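Cytosine deaminase (Klebsiella pneumoniae, PDB 4R85) catalyses the hydrolytic deamination of cytosine bases, apparently including 5-methylcytosine, at an iron(II) site in an amidohydrolase barrel. Local coordinates at residues 54-59 against 306-311; 239-244 against 268-273; 275-280 against 312-317. All blocks are in the same frame, centred on the assembly; numbering follows the deposited sequence.

In the fold
All three contacts gather around the bound 5-methylcytosine at the C-terminal mouth of the barrel. Interactions 1 and 2, whose centres lie about 11 Å apart, also share the iron: the first brings His-56, His-58 and Asp-308, the second His-241. Two side-chain hydrogen bonds join them, His-56 ND1 to Ser-240 OG at 2.9 Å and Ser-309 OG to Glu-273 OE2 at 2.7 Å. Interaction 3, centred about 12 Å from each of the others, supplies the Trp-314 wall of the pocket. It continues the loop of interaction 1, where Gln-311 N lies 2.7 Å from Leu-317 O, and uses the same helix 271-277 as interaction 2.

Interaction 1. Residues 54-59 against 306-311; sequences EPHIHL and AQDSIQ. With FE2 (Fe (II) ion), chain H; 17E (5-methylcytosine), chain G.
Ala-306 sets its methyl against strand 47-57, with CB 3.6 Å from CB of His-56 and the Pro-55 ring nearby. At Gln-307 the carboxylate of Glu-54 takes over: CG is anti to the backbone N (chi1 177°), and a bend at chi2 brings CD round toward the loop. Glu-54 OE1, met on the syn side and somewhat out of the carboxylate plane, accepts from Gln-307 N at 2.9 Å and weakly from the amide NE2, while OE2 spends its anti lone pair on His-56 N. Asp-308 comes next, bridged to Ile-57: its N donates to His-56 O at 2.8 Å, and its O accepts from His-58 N at 2.9 Å. Its side chain runs alongside both imidazoles, the carboxylate 64° from the His-56 ring and 68° from that of His-58. Asp-308 OD2 and NE2 of His-56 and His-58 each bind iron at 2.3 Å, and Asp-308 OD1 accepts from ligand N4 at 2.7 Å. ND1 of His-56 is hydrogen-bonded to Ser-240 OG. Ser-309 OG touches the ligand methyl CM5, which lies over a face of the His-58 ring. Ile-310 CD1 packs 4.1 Å from Ile-57 CD1, and a water links Ile-310 N to His-58 O. With His-209 and His-241 completing the metal site, this is the amidohydrolase arrangement: an HxH pair at the C-terminal side of the first barrel strand, faced by the aspartate after the last.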
loop_
_atom_site.group_PDB
_atom_site.type_symbol
_atom_site.label_atom_id
_atom_site.label_comp_id
_atom_site.label_asym_id
_atom_site.label_seq_id
_atom_site.Cartn_x
_atom_site.Cartn_y
_atom_site.Cartn_z
ATOM N N GLU A 54 17.657 -0.958 0.213
ATOM C CA GLU A 54 16.871 -2.016 0.827
ATOM C C GLU A 54 17.679 -2.525 2.003
ATOM O O GLU A 54 18.501 -3.422 1.847
ATOM C CB GLU A 54 16.617 -3.151 -0.162
ATOM C CG GLU A 54 15.864 -4.326 0.468
ATOM C CD GLU A 54 14.742 -3.857 1.394
ATOM O OE1 GLU A 54 13.653 -3.515 0.882
ATOM O OE2 GLU A 54 14.951 -3.816 2.630
ATOM N N PRO A 55 17.460 -1.943 3.187
ATOM C CA PRO A 55 18.335 -2.218 4.329
ATOM C C PRO A 55 17.976 -3.493 5.079
ATOM O O PRO A 55 18.643 -3.797 6.067
ATOM C CB PRO A 55 18.096 -1.009 5.243
ATOM C CG PRO A 55 16.660 -0.638 4.967
ATOM C CD PRO A 55 16.437 -0.928 3.496
ATOM N N HIS A 56 16.946 -4.209 4.639
ATOM C CA HIS A 56 16.526 -5.421 5.329
ATOM C C HIS A 56 15.662 -6.314 4.444
ATOM O O HIS A 56 14.466 -6.057 4.254
ATOM C CB HIS A 56 15.753 -5.054 6.604
ATOM C CG HIS A 56 15.492 -6.216 7.503
ATOM N ND1 HIS A 56 15.840 -6.215 8.838
ATOM C CD2 HIS A 56 14.906 -7.415 7.265
ATOM C CE1 HIS A 56 15.484 -7.364 9.382
ATOM N NE2 HIS A 56 14.927 -8.111 8.445
ATOM N N ILE A 57 16.265 -7.379 3.931
ATOM C CA ILE A 57 15.559 -8.357 3.107
ATOM C C ILE A 57 16.182 -9.719 3.380
ATOM O O ILE A 57 17.335 -9.784 3.809
ATOM C CB ILE A 57 15.661 -7.979 1.611
ATOM C CG1 ILE A 57 14.793 -8.895 0.742
ATOM C CG2 ILE A 57 17.128 -7.944 1.153
ATOM C CD1 ILE A 57 14.433 -8.273 -0.610
ATOM N N HIS A 58 15.417 -10.796 3.178
ATOM C CA HIS A 58 15.933 -12.149 3.354
ATOM C C HIS A 58 16.102 -12.818 2.004
ATOM O O HIS A 58 15.198 -13.532 1.539
ATOM C CB HIS A 58 14.982 -12.994 4.202
ATOM C CG HIS A 58 14.800 -12.487 5.599
ATOM N ND1 HIS A 58 15.374 -13.098 6.691
ATOM C CD2 HIS A 58 14.090 -11.441 6.083
ATOM C CE1 HIS A 58 15.036 -12.448 7.789
ATOM N NE2 HIS A 58 14.259 -11.437 7.446
ATOM N N LEU A 59 17.255 -12.603 1.381
ATOM C CA LEU A 59 17.513 -13.148 0.044
ATOM C C LEU A 59 17.657 -14.665 0.013
ATOM O O LEU A 59 17.456 -15.283 -1.030
ATOM C CB LEU A 59 18.750 -12.503 -0.583
ATOM C CG LEU A 59 18.573 -11.041 -0.977
ATOM C CD1 LEU A 59 19.842 -10.502 -1.611
ATOM C CD2 LEU A 59 17.374 -10.896 -1.915
ATOM N N ALA A 306 11.773 -0.994 5.158
ATOM C CA ALA A 306 12.357 -2.065 4.370
ATOM C C ALA A 306 11.293 -3.062 3.921
ATOM O O ALA A 306 10.226 -3.158 4.520
ATOM C CB ALA A 306 13.427 -2.783 5.176
ATOM N N GLN A 307 11.600 -3.809 2.867
ATOM C CA GLN A 307 10.667 -4.801 2.334
ATOM C C GLN A 307 10.594 -6.102 3.136
ATOM O O GLN A 307 9.524 -6.685 3.241
ATOM C CB GLN A 307 10.980 -5.100 0.859
ATOM C CG GLN A 307 10.764 -3.880 -0.037
ATOM C CD GLN A 307 11.255 -4.075 -1.451
ATOM O OE1 GLN A 307 10.616 -4.753 -2.252
ATOM N NE2 GLN A 307 12.389 -3.469 -1.770
ATOM N N ASP A 308 11.730 -6.547 3.674
ATOM C CA ASP A 308 11.819 -7.788 4.462
ATOM C C ASP A 308 11.736 -9.053 3.594
ATOM O O ASP A 308 12.690 -9.834 3.512
ATOM C CB ASP A 308 10.741 -7.820 5.570
ATOM C CG ASP A 308 11.064 -8.800 6.667
ATOM O OD1 ASP A 308 10.141 -9.362 7.297
ATOM O OD2 ASP A 308 12.256 -9.007 6.905
ATOM N N SER A 309 10.596 -9.247 2.947
ATOM C CA SER A 309 10.346 -10.474 2.201
ATOM C C SER A 309 9.863 -10.225 0.788
ATOM O O SER A 309 9.087 -9.315 0.543
ATOM C CB SER A 309 9.265 -11.292 2.903
ATOM O OG SER A 309 9.746 -11.835 4.111
ATOM N N ILE A 310 10.299 -11.073 -0.133
ATOM C CA ILE A 310 9.669 -11.156 -1.437
ATOM C C ILE A 310 9.333 -12.617 -1.741
ATOM O O ILE A 310 10.227 -13.447 -1.941
ATOM C CB ILE A 310 10.549 -10.528 -2.533
ATOM C CG1 ILE A 310 10.673 -9.013 -2.282
ATOM C CG2 ILE A 310 9.960 -10.801 -3.911
ATOM C CD1 ILE A 310 11.445 -8.239 -3.354
ATOM N N GLN A 311 8.033 -12.913 -1.739
ATOM C CA GLN A 311 7.488 -14.232 -2.047
ATOM C C GLN A 311 8.158 -15.361 -1.273
ATOM O O GLN A 311 8.701 -16.295 -1.861
ATOM C CB GLN A 311 7.558 -14.492 -3.552
ATOM C CG GLN A 311 6.777 -13.484 -4.378
ATOM C CD GLN A 311 6.922 -13.713 -5.870
ATOM O OE1 GLN A 311 7.701 -13.032 -6.541
ATOM N NE2 GLN A 311 6.165 -14.665 -6.399
HETATM FE FE FE2 H . 13.402 -9.740 8.782
HETATM N N1 17E G . 12.372 -14.647 9.854
HETATM C C2 17E G . 11.995 -13.887 10.883
HETATM O O2 17E G . 12.316 -14.273 12.159
HETATM N N3 17E G . 11.313 -12.752 10.703
HETATM C C4 17E G . 10.981 -12.348 9.465
HETATM N N4 17E G . 10.250 -11.135 9.284
HETATM C C5 17E G . 11.356 -13.110 8.356
HETATM C C6 17E G . 12.070 -14.282 8.592
HETATM C CM5 17E G . 10.998 -12.674 6.972
HETATM O O HOH W 1 12.417 -13.025 1.103
#

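Interaction 2. Residues 239-244 against 268-273; sequences ASHTCA and ISCPTE. With FE2 (Fe (II) ion), chain H; 17E (5-methylcytosine), chain G.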
loop_
_atom_site.group_PDB
_atom_site.type_symbol
_atom_site.label_atom_id
_atom_site.label_comp_id
_atom_site.label_asym_id
_atom_site.label_seq_id
_atom_site.Cartn_x
_atom_site.Cartn_y
_atom_site.Cartn_z
ATOM N N ALA A 239 18.421 -2.060 15.253
ATOM C CA ALA A 239 17.353 -2.923 15.740
ATOM C C ALA A 239 16.274 -3.008 14.668
ATOM O O ALA A 239 15.672 -1.992 14.296
ATOM C CB ALA A 239 16.772 -2.364 17.048
ATOM N N SER A 240 16.023 -4.214 14.164
ATOM C CA SER A 240 14.995 -4.415 13.154
ATOM C C SER A 240 13.758 -5.007 13.814
ATOM O O SER A 240 13.874 -5.710 14.809
ATOM C CB SER A 240 15.498 -5.362 12.059
ATOM O OG SER A 240 16.506 -4.756 11.254
ATOM N N HIS A 241 12.578 -4.698 13.278
ATOM C CA HIS A 241 11.333 -5.341 13.735
ATOM C C HIS A 241 11.102 -5.187 15.224
ATOM O O HIS A 241 10.911 -6.184 15.927
ATOM C CB HIS A 241 11.357 -6.855 13.534
ATOM C CG HIS A 241 11.463 -7.307 12.116
ATOM N ND1 HIS A 241 10.453 -7.126 11.196
ATOM C CD2 HIS A 241 12.431 -8.008 11.482
ATOM C CE1 HIS A 241 10.806 -7.675 10.045
ATOM N NE2 HIS A 241 12.004 -8.211 10.192
ATOM N N THR A 242 11.123 -3.969 15.720
ATOM C CA THR A 242 10.806 -3.751 17.120
ATOM C C THR A 242 9.295 -3.661 17.277
ATOM O O THR A 242 8.788 -2.713 17.861
ATOM C CB THR A 242 11.511 -2.475 17.635
ATOM O OG1 THR A 242 11.236 -1.372 16.756
ATOM C CG2 THR A 242 13.019 -2.709 17.656
ATOM N N CYS A 243 8.575 -4.664 16.749
ATOM C CA CYS A 243 7.111 -4.647 16.732
ATOM C C CYS A 243 6.493 -4.507 18.125
ATOM O O CYS A 243 5.471 -3.833 18.300
ATOM C CB CYS A 243 6.573 -5.910 16.060
ATOM S SG CYS A 243 7.196 -6.128 14.374
ATOM N N ALA A 244 7.101 -5.161 19.110
ATOM C CA ALA A 244 6.602 -5.073 20.486
ATOM C C ALA A 244 6.516 -3.625 20.993
ATOM O O ALA A 244 5.673 -3.311 21.833
ATOM C CB ALA A 244 7.466 -5.920 21.421
ATOM N N ILE A 268 14.960 -0.241 11.947
ATOM C CA ILE A 268 14.344 -0.550 10.666
ATOM C C ILE A 268 12.934 -1.084 10.902
ATOM O O ILE A 268 12.722 -1.939 11.761
ATOM C CB ILE A 268 15.187 -1.556 9.856
ATOM C CG1 ILE A 268 16.532 -0.918 9.450
ATOM C CG2 ILE A 268 14.419 -2.025 8.618
ATOM C CD1 ILE A 268 17.491 -1.903 8.794
ATOM N N SER A 269 11.971 -0.549 10.161
ATOM C CA SER A 269 10.590 -1.022 10.236
ATOM C C SER A 269 10.202 -1.619 8.893
ATOM O O SER A 269 10.559 -1.073 7.849
ATOM C CB SER A 269 9.655 0.142 10.552
ATOM O OG SER A 269 8.299 -0.251 10.397
ATOM N N CYS A 270 9.462 -2.729 8.924
ATOM C CA CYS A 270 8.994 -3.391 7.711
ATOM C C CYS A 270 7.467 -3.424 7.724
ATOM O O CYS A 270 6.861 -4.449 8.061
ATOM C CB CYS A 270 9.538 -4.819 7.622
ATOM S SG CYS A 270 11.348 -4.918 7.660
ATOM N N PRO A 271 6.841 -2.293 7.369
ATOM C CA PRO A 271 5.400 -2.124 7.587
ATOM C C PRO A 271 4.501 -3.093 6.821
ATOM O O PRO A 271 3.504 -3.513 7.397
ATOM C CB PRO A 271 5.143 -0.668 7.150
ATOM C CG PRO A 271 6.282 -0.330 6.233
ATOM C CD PRO A 271 7.460 -1.083 6.793
ATOM N N THR A 272 4.809 -3.429 5.571
ATOM C CA THR A 272 3.955 -4.382 4.868
ATOM C C THR A 272 4.068 -5.758 5.516
ATOM O O THR A 272 3.089 -6.484 5.616
ATOM C CB THR A 272 4.264 -4.498 3.353
ATOM O OG1 THR A 272 5.630 -4.891 3.153
ATOM C CG2 THR A 272 4.000 -3.175 2.656
ATOM N N GLU A 273 5.262 -6.105 5.976
ATOM C CA GLU A 273 5.450 -7.422 6.575
ATOM C C GLU A 273 4.744 -7.486 7.920
ATOM O O GLU A 273 4.032 -8.450 8.225
ATOM C CB GLU A 273 6.932 -7.738 6.757
ATOM C CG GLU A 273 7.186 -9.182 7.099
ATOM C CD GLU A 273 7.567 -10.003 5.875
ATOM O OE1 GLU A 273 7.510 -9.467 4.745
ATOM O OE2 GLU A 273 7.950 -11.175 6.048
HETATM FE FE FE2 H . 13.402 -9.740 8.782
HETATM N N1 17E G . 12.372 -14.647 9.854
HETATM C C2 17E G . 11.995 -13.887 10.883
HETATM O O2 17E G . 12.316 -14.273 12.159
HETATM N N3 17E G . 11.313 -12.752 10.703
HETATM C C4 17E G . 10.981 -12.348 9.465
HETATM N N4 17E G . 10.250 -11.135 9.284
HETATM C C5 17E G . 11.356 -13.110 8.356
HETATM C C6 17E G . 12.070 -14.282 8.592
HETATM C CM5 17E G . 10.998 -12.674 6.972
HETATM O O HOH W 2 12.791 -1.337 14.608
HETATM O O HOH W 3 8.703 -4.667 11.101
#
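His-241 reaches Cys-270 from a positive-phi backbone conformation (phi 56°, psi 54°), uncommon for a residue other than glycine. Its CB starts away from segment 268-273, yet the ring comes back, so that CE1 of His-241 lies 3.7 Å from SG of Cys-270. The result is an oblique sulfur-aromatic contact, SG 41° off the ring normal. Behind this the backbones pair as neighbouring parallel strands of a beta-alpha-beta unit, connected through helix 250-263. Ile-268 N donates to Ala-239 O at 3.0 Å, and His-241 N to Ile-268 O at 3.2 Å, so the pairing carries right up to the metal ligand. Ser-240 and Ile-268 share one face of the sheet, with OG of Ser-240 resting 3.7 Å from CB of Ile-268; the hydroxyl itself is hydrogen-bonded to Asp-207 and His-56. Beside this pairing a water accepts from Thr-242 OG1 and donates to the carbonyls of Ala-239 and Ile-268. Helix 271-277 starts directly after Cys-270, its N-cap residue, and carries Glu-273 into the pocket, where OE2 of Glu-273 comes 3.5 Å from the ligand methyl CM5. A second water accepts from both His-241 ND1 and Cys-270 N. With NE2 of His-241 bound to iron at 2.5 Å, the metal in the ring plane, ND1 is the nitrogen that donates, and the water accepts from it: a second shell of one water and the N-cap backbone probably helps to orient this first-shell ligand.

Interaction 3. Residues 275-280 against 312-317; sequences IHLQGR and DPWYPL. With 17E (5-methylcytosine), chain G.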
loop_
_atom_site.group_PDB
_atom_site.type_symbol
_atom_site.label_atom_id
_atom_site.label_comp_id
_atom_site.label_asym_id
_atom_site.label_seq_id
_atom_site.Cartn_x
_atom_site.Cartn_y
_atom_site.Cartn_z
ATOM N N ILE A 275 2.280 -5.576 9.205
ATOM C CA ILE A 275 0.827 -5.508 9.166
ATOM C C ILE A 275 0.247 -6.895 8.818
ATOM O O ILE A 275 -0.850 -7.249 9.245
ATOM C CB ILE A 275 0.327 -4.426 8.183
ATOM C CG1 ILE A 275 -1.140 -4.091 8.459
ATOM C CG2 ILE A 275 0.559 -4.836 6.737
ATOM C CD1 ILE A 275 -1.323 -3.225 9.714
ATOM N N HIS A 276 1.006 -7.676 8.062
ATOM C CA HIS A 276 0.603 -9.037 7.693
ATOM C C HIS A 276 0.831 -10.047 8.833
ATOM O O HIS A 276 -0.056 -10.824 9.161
ATOM C CB HIS A 276 1.363 -9.454 6.420
ATOM C CG HIS A 276 1.279 -10.913 6.091
ATOM N ND1 HIS A 276 0.098 -11.541 5.747
ATOM C CD2 HIS A 276 2.245 -11.862 6.013
ATOM C CE1 HIS A 276 0.336 -12.817 5.500
ATOM N NE2 HIS A 276 1.632 -13.038 5.653
ATOM N N LEU A 277 2.014 -10.021 9.443
ATOM C CA LEU A 277 2.376 -11.020 10.452
ATOM C C LEU A 277 1.909 -10.674 11.866
ATOM O O LEU A 277 1.730 -11.556 12.694
ATOM C CB LEU A 277 3.894 -11.227 10.493
ATOM C CG LEU A 277 4.578 -11.817 9.265
ATOM C CD1 LEU A 277 6.044 -12.009 9.578
ATOM C CD2 LEU A 277 3.933 -13.167 8.879
ATOM N N GLN A 278 1.746 -9.390 12.153
ATOM C CA GLN A 278 1.356 -8.969 13.501
ATOM C C GLN A 278 -0.156 -8.825 13.606
ATOM O O GLN A 278 -0.869 -8.816 12.593
ATOM C CB GLN A 278 2.030 -7.632 13.875
ATOM C CG GLN A 278 3.547 -7.634 13.725
ATOM C CD GLN A 278 4.217 -8.712 14.551
ATOM O OE1 GLN A 278 3.948 -8.845 15.746
ATOM N NE2 GLN A 278 5.092 -9.495 13.917
ATOM N N GLY A 279 -0.644 -8.684 14.837
ATOM C CA GLY A 279 -2.075 -8.598 15.079
ATOM C C GLY A 279 -2.804 -9.920 14.891
ATOM O O GLY A 279 -4.029 -9.962 14.952
ATOM N N ARG A 280 -2.061 -11.005 14.675
ATOM C CA ARG A 280 -2.681 -12.312 14.396
ATOM C C ARG A 280 -3.214 -13.015 15.634
ATOM O O ARG A 280 -3.960 -13.994 15.529
ATOM C CB ARG A 280 -1.678 -13.242 13.707
ATOM C CG ARG A 280 -1.264 -12.796 12.300
ATOM C CD ARG A 280 -2.307 -13.200 11.257
ATOM N NE ARG A 280 -1.908 -12.784 9.914
ATOM C CZ ARG A 280 -2.572 -13.094 8.809
ATOM N NH1 ARG A 280 -3.682 -13.823 8.884
ATOM N NH2 ARG A 280 -2.133 -12.668 7.629
ATOM N N ASP A 312 8.101 -15.290 0.048
ATOM C CA ASP A 312 8.834 -16.249 0.860
ATOM C C ASP A 312 7.880 -16.954 1.856
ATOM O O ASP A 312 6.658 -16.762 1.763
ATOM C CB ASP A 312 10.077 -15.555 1.482
ATOM C CG ASP A 312 9.736 -14.613 2.631
ATOM O OD1 ASP A 312 10.666 -13.922 3.110
ATOM O OD2 ASP A 312 8.571 -14.558 3.074
ATOM N N PRO A 313 8.405 -17.775 2.794
ATOM C CA PRO A 313 7.436 -18.479 3.652
ATOM C C PRO A 313 6.607 -17.561 4.571
ATOM O O PRO A 313 5.592 -18.009 5.092
ATOM C CB PRO A 313 8.324 -19.381 4.517
ATOM C CG PRO A 313 9.581 -19.556 3.735
ATOM C CD PRO A 313 9.785 -18.257 3.026
ATOM N N TRP A 314 7.023 -16.309 4.746
ATOM C CA TRP A 314 6.330 -15.389 5.649
ATOM C C TRP A 314 5.365 -14.454 4.922
ATOM O O TRP A 314 4.391 -13.980 5.507
ATOM C CB TRP A 314 7.335 -14.555 6.458
ATOM C CG TRP A 314 8.112 -15.373 7.424
ATOM C CD1 TRP A 314 7.775 -15.660 8.722
ATOM C CD2 TRP A 314 9.362 -16.031 7.175
ATOM N NE1 TRP A 314 8.742 -16.459 9.294
ATOM C CE2 TRP A 314 9.725 -16.703 8.364
ATOM C CE3 TRP A 314 10.208 -16.115 6.061
ATOM C CZ2 TRP A 314 10.904 -17.461 8.468
ATOM C CZ3 TRP A 314 11.384 -16.870 6.164
ATOM C CH2 TRP A 314 11.714 -17.534 7.361
ATOM N N TYR A 315 5.636 -14.190 3.648
ATOM C CA TYR A 315 4.942 -13.121 2.939
ATOM C C TYR A 315 4.817 -13.443 1.451
ATOM O O TYR A 315 5.820 -13.593 0.763
ATOM C CB TYR A 315 5.721 -11.818 3.156
ATOM C CG TYR A 315 5.114 -10.588 2.520
ATOM C CD1 TYR A 315 5.623 -10.076 1.329
ATOM C CD2 TYR A 315 4.049 -9.924 3.120
ATOM C CE1 TYR A 315 5.091 -8.931 0.752
ATOM C CE2 TYR A 315 3.507 -8.772 2.547
ATOM C CZ TYR A 315 4.033 -8.285 1.366
ATOM O OH TYR A 315 3.498 -7.147 0.789
ATOM N N PRO A 316 3.579 -13.571 0.949
ATOM C CA PRO A 316 3.412 -14.131 -0.403
ATOM C C PRO A 316 3.568 -13.123 -1.537
ATOM O O PRO A 316 3.611 -13.531 -2.701
ATOM C CB PRO A 316 1.981 -14.697 -0.376
ATOM C CG PRO A 316 1.255 -13.830 0.629
ATOM C CD PRO A 316 2.297 -13.413 1.661
ATOM N N LEU A 317 3.656 -11.838 -1.211
ATOM C CA LEU A 317 3.764 -10.809 -2.244
ATOM C C LEU A 317 5.188 -10.254 -2.353
ATOM O O LEU A 317 6.151 -10.933 -1.971
ATOM C CB LEU A 317 2.731 -9.703 -2.010
ATOM C CG LEU A 317 1.275 -10.179 -2.144
ATOM C CD1 LEU A 317 0.308 -9.057 -1.766
ATOM C CD2 LEU A 317 0.990 -10.664 -3.558
HETATM N N1 17E G . 12.372 -14.647 9.854
HETATM C C2 17E G . 11.995 -13.887 10.883
HETATM O O2 17E G . 12.316 -14.273 12.159
HETATM N N3 17E G . 11.313 -12.752 10.703
HETATM C C4 17E G . 10.981 -12.348 9.465
HETATM N N4 17E G . 10.250 -11.135 9.284
HETATM C C5 17E G . 11.356 -13.110 8.356
HETATM C C6 17E G . 12.070 -14.282 8.592
HETATM C CM5 17E G . 10.998 -12.674 6.972
#
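His-276 and Trp-314 meet at the Trp-314 carbonyl, where NE2 of His-276 lies 2.9 Å from O of Trp-314, in the plane of the imidazole. CG of His-276 is anti to its backbone N (chi1 168°), which starts the ring toward the loop. Tyr-315 turns its edge to a face of that ring in an offset edge-to-face pair, planes 74° apart, with CD2 of Tyr-315 3.9 Å from CD2 of His-276. Leu-277 shares the Trp-314 carbonyl: its CD2 touches the O atom, and Leu-277 CD1 sits 4.1 Å from Trp-314 CD1. Helix 271-277 and segment 312-317 follow adjacent strands of the TIM-type barrel, and here they meet as part of the wall of its active-site mouth. Trp-314 presents one indole face to 5-methylcytosine, with C6 of the base 3.2 Å above the plane and over its centre, while CB of Pro-313 lies on the opposite face. An Asx turn shapes the loop, Asp-312 OD2 accepting from Trp-314 N at 2.9 Å from above the carboxylate plane. The indole NE1 donates to Leu-76 O, and Tyr-315 OH is hydrogen-bonded to His-331 of the second subunit.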